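Local atomic coordinates of coiled-coil quantitatively-enriched protein 1 (PDB entry 7CUJ), a protein that links telomeres to the meiotic centrosome as a molecular adaptor and is required for telomere clustering, telomere length regulation and chromosome segregation. Residues I53-F56 against I57-H61; F188-I191 against E192-M195; I126-Q129 against F130-N133; P116-S119 against K120-L124; L107-L110 against F111-S115. All coordinates share one frame; numbering follows the deposited sequence.

Contact 1. Residues I53-F56 against I57-H61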
loop_
_atom_site.group_PDB
_atom_site.type_symbol
_atom_site.label_atom_id
_atom_site.label_comp_id
_atom_site.label_asym_id
_atom_site.label_seq_id
_atom_site.Cartn_x
_atom_site.Cartn_y
_atom_site.Cartn_z
ATOM N N ILE A 53 -7.304 9.585 0.031
ATOM C CA ILE A 53 -6.425 10.689 0.377
ATOM C C ILE A 53 -7.144 11.634 1.339
ATOM O O ILE A 53 -6.504 12.235 2.197
ATOM C CB ILE A 53 -5.881 11.405 -0.879
ATOM C CG1 ILE A 53 -4.862 10.542 -1.632
ATOM C CG2 ILE A 53 -5.307 12.775 -0.535
ATOM C CD1 ILE A 53 -3.597 10.246 -0.856
ATOM N N ARG A 54 -8.473 11.741 1.208
ATOM C CA ARG A 54 -9.255 12.568 2.116
ATOM C C ARG A 54 -9.189 11.996 3.532
ATOM O O ARG A 54 -9.180 12.753 4.496
ATOM C CB ARG A 54 -10.688 12.772 1.613
ATOM C CG ARG A 54 -10.799 13.804 0.498
ATOM C CD ARG A 54 -12.209 14.294 0.225
ATOM N NE ARG A 54 -13.149 13.210 -0.035
ATOM C CZ ARG A 54 -13.310 12.604 -1.209
ATOM N NH1 ARG A 54 -12.589 12.968 -2.256
ATOM N NH2 ARG A 54 -14.194 11.628 -1.329
ATOM N N LEU A 55 -9.119 10.665 3.641
ATOM C CA LEU A 55 -8.993 10.011 4.935
ATOM C C LEU A 55 -7.604 10.271 5.520
ATOM O O LEU A 55 -7.467 10.451 6.729
ATOM C CB LEU A 55 -9.281 8.513 4.790
ATOM C CG LEU A 55 -9.143 7.685 6.067
ATOM C CD1 LEU A 55 -10.180 8.085 7.113
ATOM C CD2 LEU A 55 -9.218 6.193 5.764
ATOM N N PHE A 56 -6.586 10.293 4.647
ATOM C CA PHE A 56 -5.230 10.631 5.048
ATOM C C PHE A 56 -5.204 12.040 5.634
ATOM O O PHE A 56 -4.634 12.264 6.699
ATOM C CB PHE A 56 -4.250 10.549 3.871
ATOM C CG PHE A 56 -2.896 11.133 4.187
ATOM C CD1 PHE A 56 -1.976 10.420 4.945
ATOM C CD2 PHE A 56 -2.554 12.412 3.768
ATOM C CE1 PHE A 56 -0.740 10.965 5.258
ATOM C CE2 PHE A 56 -1.319 12.956 4.085
ATOM C CZ PHE A 56 -0.413 12.233 4.831
ATOM N N ILE A 57 -5.831 12.980 4.921
ATOM C CA ILE A 57 -5.862 14.373 5.329
ATOM C C ILE A 57 -6.586 14.508 6.668
ATOM O O ILE A 57 -6.116 15.232 7.544
ATOM C CB ILE A 57 -6.456 15.260 4.213
ATOM C CG1 ILE A 57 -5.471 15.394 3.046
ATOM C CG2 ILE A 57 -6.882 16.621 4.758
ATOM C CD1 ILE A 57 -6.102 15.859 1.751
ATOM N N GLN A 58 -7.710 13.790 6.822
ATOM C CA GLN A 58 -8.510 13.853 8.036
ATOM C C GLN A 58 -7.685 13.370 9.226
ATOM O O GLN A 58 -7.652 14.028 10.265
ATOM C CB GLN A 58 -9.809 13.054 7.890
ATOM C CG GLN A 58 -10.767 13.222 9.065
ATOM C CD GLN A 58 -11.165 14.663 9.283
ATOM O OE1 GLN A 58 -11.798 15.289 8.431
ATOM N NE2 GLN A 58 -10.789 15.207 10.432
ATOM N N SER A 59 -7.007 12.230 9.049
ATOM C CA SER A 59 -6.163 11.626 10.072
ATOM C C SER A 59 -5.045 12.578 10.492
ATOM O O SER A 59 -4.693 12.627 11.667
ATOM C CB SER A 59 -5.587 10.324 9.587
ATOM O OG SER A 59 -6.611 9.449 9.153
ATOM N N ALA A 60 -4.482 13.304 9.517
ATOM C CA ALA A 60 -3.393 14.234 9.763
ATOM C C ALA A 60 -3.909 15.424 10.577
ATOM O O ALA A 60 -3.247 15.869 11.518
ATOM C CB ALA A 60 -2.772 14.653 8.452
ATOM N N HIS A 61 -5.107 15.906 10.214
ATOM C CA HIS A 61 -5.807 16.922 10.987
ATOM C C HIS A 61 -5.991 16.459 12.429
ATOM O O HIS A 61 -5.747 17.231 13.355
ATOM C CB HIS A 61 -7.164 17.265 10.355
ATOM C CG HIS A 61 -7.079 18.272 9.260
ATOM N ND1 HIS A 61 -6.448 19.489 9.426
ATOM C CD2 HIS A 61 -7.551 18.259 7.997
ATOM C CE1 HIS A 61 -6.527 20.177 8.306
ATOM N NE2 HIS A 61 -7.202 19.446 7.414
#
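Ile57 N gives its hydrogen to Ile53 O at 2.9 Å, and the same i to i+4 step repeats from Gln58 to Arg54, Ser59 to Leu55 and Ala60 to Phe56. Residues 53-61 are thus two and a half turns of unbroken alpha-helix, from the middle of helix 47-65. Ser59 adds a bond from its side chain: with OG anti to its own carbonyl carbon (chi1 -55°), the hydroxyl folds back over the preceding turn and donates to Leu55 O at 2.8 Å. Leu55 O therefore takes two donors, Ser59 N and Ser59 OG, which arrive from opposite faces of its carbonyl plane. On another side of the helix Ile57 reaches back along the axis, its CG1 lying 3.4 Å from Ile53 O and its CD1 meeting Ile53 CG2 at 3.9 Å. Phe56 holds CG anti to its backbone N (chi1 169°), which leans the ring past Ile57, CD2 4.2 Å from Ile57 CG1; it also meets Phe33 edge-to-face and packs on helices 20-32 and 232-243. Gln58 uses its amide NE2 on Glu192 and Asn62. Leu55 and Ser59 also pack against apolar side chains of the other protein's chain in the assembly. The Ser59 hydroxyl, on a buried residue beside that chain, has its donor taken up by the helix's own Leu55 carbonyl, which probably lessens the cost of burying it.

Contact 2. Residues F188-I191 against E192-M195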
loop_
_atom_site.group_PDB
_atom_site.type_symbol
_atom_site.label_atom_id
_atom_site.label_comp_id
_atom_site.label_asym_id
_atom_site.label_seq_id
_atom_site.Cartn_x
_atom_site.Cartn_y
_atom_site.Cartn_z
ATOM N N PHE A 188 -8.164 30.126 16.608
ATOM C CA PHE A 188 -8.452 28.863 15.950
ATOM C C PHE A 188 -7.519 27.795 16.506
ATOM O O PHE A 188 -6.306 27.866 16.314
ATOM C CB PHE A 188 -8.349 29.010 14.432
ATOM C CG PHE A 188 -9.496 29.787 13.843
ATOM C CD1 PHE A 188 -10.646 29.137 13.417
ATOM C CD2 PHE A 188 -9.450 31.171 13.762
ATOM C CE1 PHE A 188 -11.712 29.852 12.896
ATOM C CE2 PHE A 188 -10.517 31.886 13.242
ATOM C CZ PHE A 188 -11.645 31.225 12.808
ATOM N N TYR A 189 -8.108 26.823 17.215
ATOM C CA TYR A 189 -7.339 25.733 17.792
ATOM C C TYR A 189 -6.659 24.939 16.677
ATOM O O TYR A 189 -5.545 24.453 16.855
ATOM C CB TYR A 189 -8.213 24.850 18.688
ATOM C CG TYR A 189 -7.479 23.689 19.315
ATOM C CD1 TYR A 189 -6.861 23.819 20.550
ATOM C CD2 TYR A 189 -7.387 22.464 18.669
ATOM C CE1 TYR A 189 -6.178 22.761 21.130
ATOM C CE2 TYR A 189 -6.710 21.395 19.236
ATOM C CZ TYR A 189 -6.102 21.546 20.470
ATOM O OH TYR A 189 -5.434 20.501 21.036
ATOM N N ASP A 190 -7.339 24.829 15.530
ATOM C CA ASP A 190 -6.883 23.992 14.431
ATOM C C ASP A 190 -7.305 24.603 13.097
ATOM O O ASP A 190 -8.265 25.372 13.033
ATOM C CB ASP A 190 -7.375 22.549 14.586
ATOM C CG ASP A 190 -8.889 22.430 14.628
ATOM O OD1 ASP A 190 -9.521 22.547 13.554
ATOM O OD2 ASP A 190 -9.426 22.241 15.737
ATOM N N ILE A 191 -6.576 24.226 12.039
ATOM C CA ILE A 191 -6.741 24.781 10.705
ATOM C C ILE A 191 -8.043 24.278 10.087
ATOM O O ILE A 191 -8.681 25.012 9.337
ATOM C CB ILE A 191 -5.502 24.486 9.832
ATOM C CG1 ILE A 191 -4.353 25.451 10.139
ATOM C CG2 ILE A 191 -5.839 24.467 8.347
ATOM C CD1 ILE A 191 -4.666 26.912 9.874
ATOM N N GLU A 192 -8.432 23.035 10.407
ATOM C CA GLU A 192 -9.699 22.492 9.940
ATOM C C GLU A 192 -10.831 23.450 10.314
ATOM O O GLU A 192 -11.687 23.753 9.484
ATOM C CB GLU A 192 -9.934 21.081 10.486
ATOM C CG GLU A 192 -11.139 20.387 9.867
ATOM C CD GLU A 192 -11.456 18.991 10.385
ATOM O OE1 GLU A 192 -10.512 18.194 10.570
ATOM O OE2 GLU A 192 -12.653 18.700 10.603
ATOM N N ALA A 193 -10.812 23.934 11.563
ATOM C CA ALA A 193 -11.804 24.879 12.054
ATOM C C ALA A 193 -11.714 26.189 11.277
ATOM O O ALA A 193 -12.737 26.798 10.979
ATOM C CB ALA A 193 -11.635 25.103 13.538
ATOM N N TYR A 194 -10.485 26.607 10.946
ATOM C CA TYR A 194 -10.287 27.812 10.155
ATOM C C TYR A 194 -10.899 27.628 8.769
ATOM O O TYR A 194 -11.696 28.457 8.337
ATOM C CB TYR A 194 -8.813 28.220 10.098
ATOM C CG TYR A 194 -8.582 29.521 9.373
ATOM C CD1 TYR A 194 -8.735 30.737 10.022
ATOM C CD2 TYR A 194 -8.236 29.541 8.031
ATOM C CE1 TYR A 194 -8.538 31.938 9.358
ATOM C CE2 TYR A 194 -8.036 30.732 7.352
ATOM C CZ TYR A 194 -8.189 31.934 8.018
ATOM O OH TYR A 194 -7.993 33.114 7.359
ATOM N N MET A 195 -10.528 26.534 8.090
ATOM C CA MET A 195 -11.043 26.211 6.767
ATOM C C MET A 195 -12.566 26.302 6.774
ATOM O O MET A 195 -13.156 26.948 5.910
ATOM C CB MET A 195 -10.649 24.790 6.344
ATOM C CG MET A 195 -9.155 24.557 6.186
ATOM S SD MET A 195 -8.431 25.428 4.776
ATOM C CE MET A 195 -7.859 26.929 5.572
#
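Phe188 and Tyr194 meet as a T-shaped pair where strand 184-188 of the parallel sheet turns into helix 191-200, a beta-strand-to-helix junction closed by an N-cap. Tyr194 CD1 stands 3.7 Å above the centre of the Phe188 ring, and the two planes are turned 81° to each other. The tyrosine swings CG anti to its backbone N (chi1 -176°), which lays that edge across the phenylalanine face; Ala193 CB touches Phe188 CD1 at 4.2 Å. Were Phe188 cut back to an alanine, the Tyr194 edge would probably lose its facing ring and a gap would open beneath the first turn of the helix. Behind this pair the turn is fixed by Asp190, the N-cap residue, whose OD1 accepts from Ala193 N at 2.7 Å, while its backbone O takes Tyr194 N. Ile191 O receives Met195 N almost head-on, and Ile191 CG2 packs on Met195 CG. Farther out, Phe188 also meets the ring of Phe125, Arg210 makes a cation-pi contact with Tyr194, and Glu192 forms a salt bridge with Lys65. The capping carboxylate is itself steadied by a second donor: Ser127 OG, from the neighbouring loop, is hydrogen-bonded to Asp190 OD1.

Contact 3. Residues I126-Q129 against F130-N133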
loop_
_atom_site.group_PDB
_atom_site.type_symbol
_atom_site.label_atom_id
_atom_site.label_comp_id
_atom_site.label_asym_id
_atom_site.label_seq_id
_atom_site.Cartn_x
_atom_site.Cartn_y
_atom_site.Cartn_z
ATOM N N ILE A 126 -12.733 25.124 17.551
ATOM C CA ILE A 126 -12.115 23.809 17.541
ATOM C C ILE A 126 -13.058 22.848 16.819
ATOM O O ILE A 126 -14.267 22.886 17.036
ATOM C CB ILE A 126 -11.766 23.359 18.978
ATOM C CG1 ILE A 126 -10.921 22.082 19.006
ATOM C CG2 ILE A 126 -13.012 23.239 19.846
ATOM C CD1 ILE A 126 -10.272 21.807 20.346
ATOM N N SER A 127 -12.498 21.999 15.951
ATOM C CA SER A 127 -13.306 21.194 15.047
ATOM C C SER A 127 -13.462 19.768 15.573
ATOM O O SER A 127 -13.322 18.808 14.819
ATOM C CB SER A 127 -12.742 21.218 13.644
ATOM O OG SER A 127 -11.453 20.629 13.611
ATOM N N ASN A 128 -13.779 19.646 16.867
ATOM C CA ASN A 128 -13.914 18.358 17.529
ATOM C C ASN A 128 -14.675 18.536 18.840
ATOM O O ASN A 128 -14.262 19.317 19.697
ATOM C CB ASN A 128 -12.550 17.708 17.776
ATOM C CG ASN A 128 -12.673 16.260 18.196
ATOM O OD1 ASN A 128 -12.728 15.957 19.385
ATOM N ND2 ASN A 128 -12.748 15.362 17.228
ATOM N N GLN A 129 -15.777 17.790 18.991
ATOM C CA GLN A 129 -16.667 17.941 20.133
ATOM C C GLN A 129 -15.971 17.473 21.410
ATOM O O GLN A 129 -15.988 18.178 22.413
ATOM C CB GLN A 129 -17.989 17.208 19.900
ATOM C CG GLN A 129 -19.004 17.398 21.023
ATOM C CD GLN A 129 -19.417 18.841 21.200
ATOM O OE1 GLN A 129 -20.013 19.450 20.314
ATOM N NE2 GLN A 129 -19.104 19.401 22.358
ATOM N N PHE A 130 -15.357 16.287 21.353
ATOM C CA PHE A 130 -14.710 15.701 22.516
ATOM C C PHE A 130 -13.656 16.652 23.079
ATOM O O PHE A 130 -13.618 16.886 24.285
ATOM C CB PHE A 130 -14.118 14.325 22.192
ATOM C CG PHE A 130 -13.186 13.810 23.260
ATOM C CD1 PHE A 130 -13.677 13.403 24.492
ATOM C CD2 PHE A 130 -11.815 13.772 23.049
ATOM C CE1 PHE A 130 -12.819 12.956 25.485
ATOM C CE2 PHE A 130 -10.958 13.321 24.043
ATOM C CZ PHE A 130 -11.461 12.913 25.258
ATOM N N LEU A 131 -12.806 17.187 22.195
ATOM C CA LEU A 131 -11.696 18.033 22.607
ATOM C C LEU A 131 -12.217 19.355 23.161
ATOM O O LEU A 131 -11.669 19.872 24.130
ATOM C CB LEU A 131 -10.747 18.254 21.426
ATOM C CG LEU A 131 -9.882 17.051 21.050
ATOM C CD1 LEU A 131 -9.066 17.342 19.801
ATOM C CD2 LEU A 131 -8.974 16.653 22.204
ATOM N N ALA A 132 -13.278 19.885 22.538
ATOM C CA ALA A 132 -13.952 21.076 23.035
ATOM C C ALA A 132 -14.326 20.887 24.504
ATOM O O ALA A 132 -14.053 21.754 25.328
ATOM C CB ALA A 132 -15.168 21.377 22.193
ATOM N N ASN A 133 -14.931 19.732 24.815
ATOM C CA ASN A 133 -15.399 19.422 26.156
ATOM C C ASN A 133 -14.211 19.289 27.106
ATOM O O ASN A 133 -14.241 19.825 28.212
ATOM C CB ASN A 133 -16.248 18.147 26.192
ATOM C CG ASN A 133 -17.458 18.191 25.283
ATOM O OD1 ASN A 133 -17.895 19.261 24.863
ATOM N ND2 ASN A 133 -18.013 17.028 24.980
#
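The side-chain amides of Gln129 and Asn133 cross obliquely one helical turn apart, their planes 36° from parallel. Gln129 NE2 donates to Asn133 OD1 at 2.8 Å, and the acceptor lies practically in the glutamine's amide plane, although the donor is tilted from the plane of the asparagine carbonyl. A bend at chi2 (62°) turns the glutamine chain forward along the helix to make this reach. The third amide, that of Asn128, presents OD1 near the plane and at the edge of the Phe130 ring, with Phe130 CB 3.5 Å away. The same OD1 takes the backbone Leu131 N at 3.1 Å, in the carbonyl plane and on a lone pair. This is the N-cap of helix 129-141, which begins directly after the loop leaving the C-terminal end of strand 121-126, an inner strand of the parallel sheet; Ala132 N, bonded to Asn128 O, continues the first turn. Leu131 CG crosses the capping side chain, 3.5 Å from Asn128 OD1. Beneath the cap Ile126, the last residue of the strand, spreads its two branches under the helix: CD1 touches Leu131 CB at 3.7 Å, and CG2 meets Ala132 CB at the same distance. Ala132 rests in turn on Ile164 and Val166 of strand 162-166, and the Ile126 backbone is hydrogen-bonded to Cys165 and Ser167 on that side of the sheet.

Contact 4. Residues P116-S119 against K120-L124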
loop_
_atom_site.group_PDB
_atom_site.type_symbol
_atom_site.label_atom_id
_atom_site.label_comp_id
_atom_site.label_asym_id
_atom_site.label_seq_id
_atom_site.Cartn_x
_atom_site.Cartn_y
_atom_site.Cartn_z
ATOM N N PRO A 116 -5.681 38.384 36.056
ATOM C CA PRO A 116 -7.027 38.960 36.112
ATOM C C PRO A 116 -7.144 40.409 35.636
ATOM O O PRO A 116 -8.235 40.975 35.653
ATOM C CB PRO A 116 -7.362 38.862 37.609
ATOM C CG PRO A 116 -6.027 39.044 38.302
ATOM C CD PRO A 116 -4.997 38.450 37.361
ATOM N N SER A 117 -6.018 40.996 35.209
ATOM C CA SER A 117 -5.985 42.373 34.738
ATOM C C SER A 117 -6.703 42.491 33.395
ATOM O O SER A 117 -7.608 43.310 33.243
ATOM C CB SER A 117 -4.569 42.895 34.666
ATOM O OG SER A 117 -3.760 42.066 33.843
ATOM N N TYR A 118 -6.289 41.654 32.435
ATOM C CA TYR A 118 -6.824 41.631 31.082
ATOM C C TYR A 118 -8.309 41.277 31.118
ATOM O O TYR A 118 -8.721 40.408 31.886
ATOM C CB TYR A 118 -6.040 40.616 30.247
ATOM C CG TYR A 118 -6.327 40.615 28.765
ATOM C CD1 TYR A 118 -5.679 41.493 27.908
ATOM C CD2 TYR A 118 -7.225 39.714 28.212
ATOM C CE1 TYR A 118 -5.925 41.490 26.544
ATOM C CE2 TYR A 118 -7.479 39.695 26.848
ATOM C CZ TYR A 118 -6.829 40.586 26.012
ATOM O OH TYR A 118 -7.076 40.576 24.669
ATOM N N SER A 119 -9.101 41.953 30.274
ATOM C CA SER A 119 -10.545 41.772 30.264
ATOM C C SER A 119 -11.132 41.957 28.862
ATOM O O SER A 119 -11.975 42.827 28.644
ATOM C CB SER A 119 -11.220 42.658 31.288
ATOM O OG SER A 119 -10.928 44.028 31.053
ATOM N N LYS A 120 -10.678 41.118 27.923
ATOM C CA LYS A 120 -11.312 40.951 26.624
ATOM C C LYS A 120 -11.806 39.510 26.526
ATOM O O LYS A 120 -11.202 38.609 27.103
ATOM C CB LYS A 120 -10.320 41.279 25.503
ATOM C CG LYS A 120 -10.882 41.300 24.087
ATOM C CD LYS A 120 -9.798 41.323 23.027
ATOM C CE LYS A 120 -10.245 41.941 21.720
ATOM N NZ LYS A 120 -9.145 41.985 20.729
ATOM N N THR A 121 -12.910 39.309 25.796
ATOM C CA THR A 121 -13.547 38.004 25.695
ATOM C C THR A 121 -12.969 37.246 24.501
ATOM O O THR A 121 -13.049 37.719 23.369
ATOM C CB THR A 121 -15.074 38.144 25.611
ATOM O OG1 THR A 121 -15.393 38.866 24.420
ATOM C CG2 THR A 121 -15.677 38.849 26.808
ATOM N N PHE A 122 -12.384 36.069 24.767
ATOM C CA PHE A 122 -11.832 35.230 23.714
ATOM C C PHE A 122 -12.905 34.320 23.126
ATOM O O PHE A 122 -13.780 33.835 23.839
ATOM C CB PHE A 122 -10.682 34.361 24.230
ATOM C CG PHE A 122 -9.358 35.067 24.361
ATOM C CD1 PHE A 122 -8.682 35.533 23.243
ATOM C CD2 PHE A 122 -8.782 35.255 25.607
ATOM C CE1 PHE A 122 -7.462 36.182 23.372
ATOM C CE2 PHE A 122 -7.561 35.901 25.735
ATOM C CZ PHE A 122 -6.905 36.366 24.618
ATOM N N PHE A 123 -12.805 34.104 21.808
ATOM C CA PHE A 123 -13.518 33.055 21.100
ATOM C C PHE A 123 -12.498 32.060 20.555
ATOM O O PHE A 123 -11.613 32.441 19.793
ATOM C CB PHE A 123 -14.311 33.633 19.926
ATOM C CG PHE A 123 -15.757 33.938 20.216
ATOM C CD1 PHE A 123 -16.730 32.958 20.082
ATOM C CD2 PHE A 123 -16.149 35.208 20.615
ATOM C CE1 PHE A 123 -18.063 33.238 20.346
ATOM C CE2 PHE A 123 -17.482 35.489 20.879
ATOM C CZ PHE A 123 -18.435 34.504 20.743
ATOM N N LEU A 124 -12.628 30.791 20.960
ATOM C CA LEU A 124 -11.782 29.732 20.436
ATOM C C LEU A 124 -12.628 28.754 19.622
ATOM O O LEU A 124 -13.635 28.240 20.106
ATOM C CB LEU A 124 -11.045 29.032 21.584
ATOM C CG LEU A 124 -10.067 27.933 21.166
ATOM C CD1 LEU A 124 -8.779 28.010 21.968
ATOM C CD2 LEU A 124 -10.696 26.551 21.288
#
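Tyr118 and Lys120 both set CG anti to the backbone N (chi1 -171° and -173°), and with that shared torsion the two side chains run side by side, pointing the same way. They lie on the loop that leads from helix 102-112 into strand 121-126 of the parallel sheet. The lysine is extended beyond CG and passes along the far end of the tyrosine: Lys120 CB sits 3.5 Å from Tyr118 CE2, and Lys120 CD comes within 3.3 Å of Tyr118 OH. Its ammonium continues past the ring to a salt bridge with Glu297. Two residues on, Phe122 sets CG anti to its carbonyl carbon instead, and its ring lies nearly parallel to that of Tyr118, the planes 20° apart, but slid so far that the two scarcely overlap, centroids 5.9 Å apart. Leu293 of helix 275-294 touches both side chains, and Phe122 also meets Phe111 at a steep angle. The contact is packing without a polar bond, ring beside ring and aliphatic lysine chain against the phenol. The tyrosine hydroxyl is buried here with no polar partner in the model, and Lys120 CB is another near neighbour, 3.4 Å from Tyr118 OH.

Contact 5. Residues L107-L110 against F111-S115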
loop_
_atom_site.group_PDB
_atom_site.type_symbol
_atom_site.label_atom_id
_atom_site.label_comp_id
_atom_site.label_asym_id
_atom_site.label_seq_id
_atom_site.Cartn_x
_atom_site.Cartn_y
_atom_site.Cartn_z
ATOM N N LEU A 107 -2.368 27.349 25.685
ATOM C CA LEU A 107 -3.576 27.989 26.179
ATOM C C LEU A 107 -3.509 28.158 27.695
ATOM O O LEU A 107 -3.971 29.167 28.225
ATOM C CB LEU A 107 -4.797 27.168 25.750
ATOM C CG LEU A 107 -5.174 27.275 24.271
ATOM C CD1 LEU A 107 -6.227 26.242 23.906
ATOM C CD2 LEU A 107 -5.659 28.674 23.921
ATOM N N GLN A 108 -2.913 27.174 28.379
ATOM C CA GLN A 108 -2.750 27.208 29.824
ATOM C C GLN A 108 -1.836 28.368 30.211
ATOM O O GLN A 108 -2.188 29.175 31.068
ATOM C CB GLN A 108 -2.161 25.887 30.323
ATOM C CG GLN A 108 -2.132 25.756 31.840
ATOM C CD GLN A 108 -1.021 24.847 32.305
ATOM O OE1 GLN A 108 0.153 25.210 32.296
ATOM N NE2 GLN A 108 -1.389 23.648 32.726
ATOM N N GLU A 109 -0.668 28.434 29.561
ATOM C CA GLU A 109 0.387 29.371 29.918
ATOM C C GLU A 109 0.011 30.788 29.490
ATOM O O GLU A 109 0.531 31.752 30.048
ATOM C CB GLU A 109 1.727 28.951 29.309
ATOM C CG GLU A 109 2.277 27.647 29.864
ATOM C CD GLU A 109 2.732 27.657 31.316
ATOM O OE1 GLU A 109 3.015 28.752 31.852
ATOM O OE2 GLU A 109 2.812 26.560 31.907
ATOM N N LEU A 110 -0.888 30.902 28.504
ATOM C CA LEU A 110 -1.345 32.204 28.040
ATOM C C LEU A 110 -2.117 32.902 29.155
ATOM O O LEU A 110 -1.800 34.035 29.506
ATOM C CB LEU A 110 -2.204 32.045 26.780
ATOM C CG LEU A 110 -2.702 33.349 26.152
ATOM C CD1 LEU A 110 -1.555 34.145 25.546
ATOM C CD2 LEU A 110 -3.772 33.075 25.105
ATOM N N PHE A 111 -3.120 32.209 29.711
ATOM C CA PHE A 111 -3.990 32.771 30.732
ATOM C C PHE A 111 -3.249 32.900 32.062
ATOM O O PHE A 111 -3.565 33.778 32.862
ATOM C CB PHE A 111 -5.286 31.966 30.845
ATOM C CG PHE A 111 -6.219 32.129 29.673
ATOM C CD1 PHE A 111 -6.949 33.296 29.501
ATOM C CD2 PHE A 111 -6.365 31.118 28.734
ATOM C CE1 PHE A 111 -7.803 33.449 28.419
ATOM C CE2 PHE A 111 -7.219 31.272 27.651
ATOM C CZ PHE A 111 -7.936 32.437 27.496
ATOM N N LYS A 112 -2.262 32.021 32.273
ATOM C CA LYS A 112 -1.411 32.027 33.453
ATOM C C LYS A 112 -0.658 33.353 33.540
ATOM O O LYS A 112 -0.457 33.883 34.632
ATOM C CB LYS A 112 -0.422 30.860 33.375
ATOM C CG LYS A 112 0.062 30.301 34.707
ATOM C CD LYS A 112 0.886 29.044 34.531
ATOM C CE LYS A 112 0.855 28.131 35.739
ATOM N NZ LYS A 112 1.324 26.766 35.398
ATOM N N ASN A 113 -0.248 33.877 32.377
ATOM C CA ASN A 113 0.562 35.082 32.284
ATOM C C ASN A 113 -0.294 36.274 31.857
ATOM O O ASN A 113 0.225 37.376 31.702
ATOM C CB ASN A 113 1.750 34.899 31.336
ATOM C CG ASN A 113 2.855 34.046 31.922
ATOM O OD1 ASN A 113 3.470 34.415 32.922
ATOM N ND2 ASN A 113 3.121 32.907 31.303
ATOM N N LEU A 114 -1.600 36.048 31.666
ATOM C CA LEU A 114 -2.507 37.124 31.292
ATOM C C LEU A 114 -3.164 37.699 32.545
ATOM O O LEU A 114 -3.440 38.897 32.600
ATOM C CB LEU A 114 -3.543 36.605 30.288
ATOM C CG LEU A 114 -4.086 37.629 29.290
ATOM C CD1 LEU A 114 -2.960 38.387 28.600
ATOM C CD2 LEU A 114 -4.969 36.946 28.258
ATOM N N SER A 115 -3.415 36.830 33.536
ATOM C CA SER A 115 -3.786 37.227 34.888
ATOM C C SER A 115 -5.195 37.828 34.914
ATOM O O SER A 115 -5.896 37.784 33.903
ATOM C CB SER A 115 -2.749 38.162 35.481
ATOM O OG SER A 115 -1.429 37.705 35.214
#
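Asn113 starts with CB 3.6 Å from Glu109 O, one turn back along the helix. CG stands anti to the residue's own carbonyl carbon (chi1 -74°), which brings the amide back to Glu109, and ND2 closes on Glu109 O at 3.1 Å. The backbone Asn113 N bonds to the same oxygen at 3.2 Å, arriving from the opposite face of the carbonyl plane, so that Glu109 O is held by two donors from one residue. Neither bond is straight (N-H...O 135° and 137°); the backbone donor lies above the carbonyl plane, and the amide one is only tilted from it. Asn113 N also has Leu110 O as an acceptor, a mixture of i+4 and i+3 bonding that goes with the end of the helix, where Ser115 takes up positive phi. With a leucine in place of Asn113 the ND2 bond is gone, and Glu109 O would probably keep only the backbone donor, holding this last turn less firmly. Beside Glu109 runs the extended Lys112, its CD 3.4 Å from Glu109 OE1, and its NZ makes a long salt bridge of 3.8 Å to Glu109 OE2. Phe111 turns a ring edge to Leu107 O, with CD2 at 3.1 Å, while its backbone N bonds only weakly to that oxygen. Helix 275-294 runs past Glu109, Leu110, Asn113 and Leu114; Leu107 packs on Leu135 of helix 129-141 and, with Leu114, reaches strand 121-126, which places this end of helix 102-112 between two helices and the sheet.

In the fold
In this piece of the longer protein, a parallel six-stranded sheet with helices packed about it, contacts 5, 4 and 3 follow along the chain: the end of helix 102-112, the loop into strand 121-126, and the cap of helix 129-141. Contacts 4 and 5, centres 10 Å apart, join where Phe122 CD2 meets Phe111 CE1 at 3.5 Å. Contacts 2 and 3, neighbouring strand-to-helix junctions, lie 11 Å apart between centres, joined by a probable hydrogen bond, Ser127 OG to Asp190 OD1 at 2.7 Å. Contact 1, on helix 47-65, reaches contact 2, Gln58 NE2 standing 3.0 Å from Glu192 OE1 in a probable hydrogen bond. Contacts 1 and 4 are about 33 Å apart between centres.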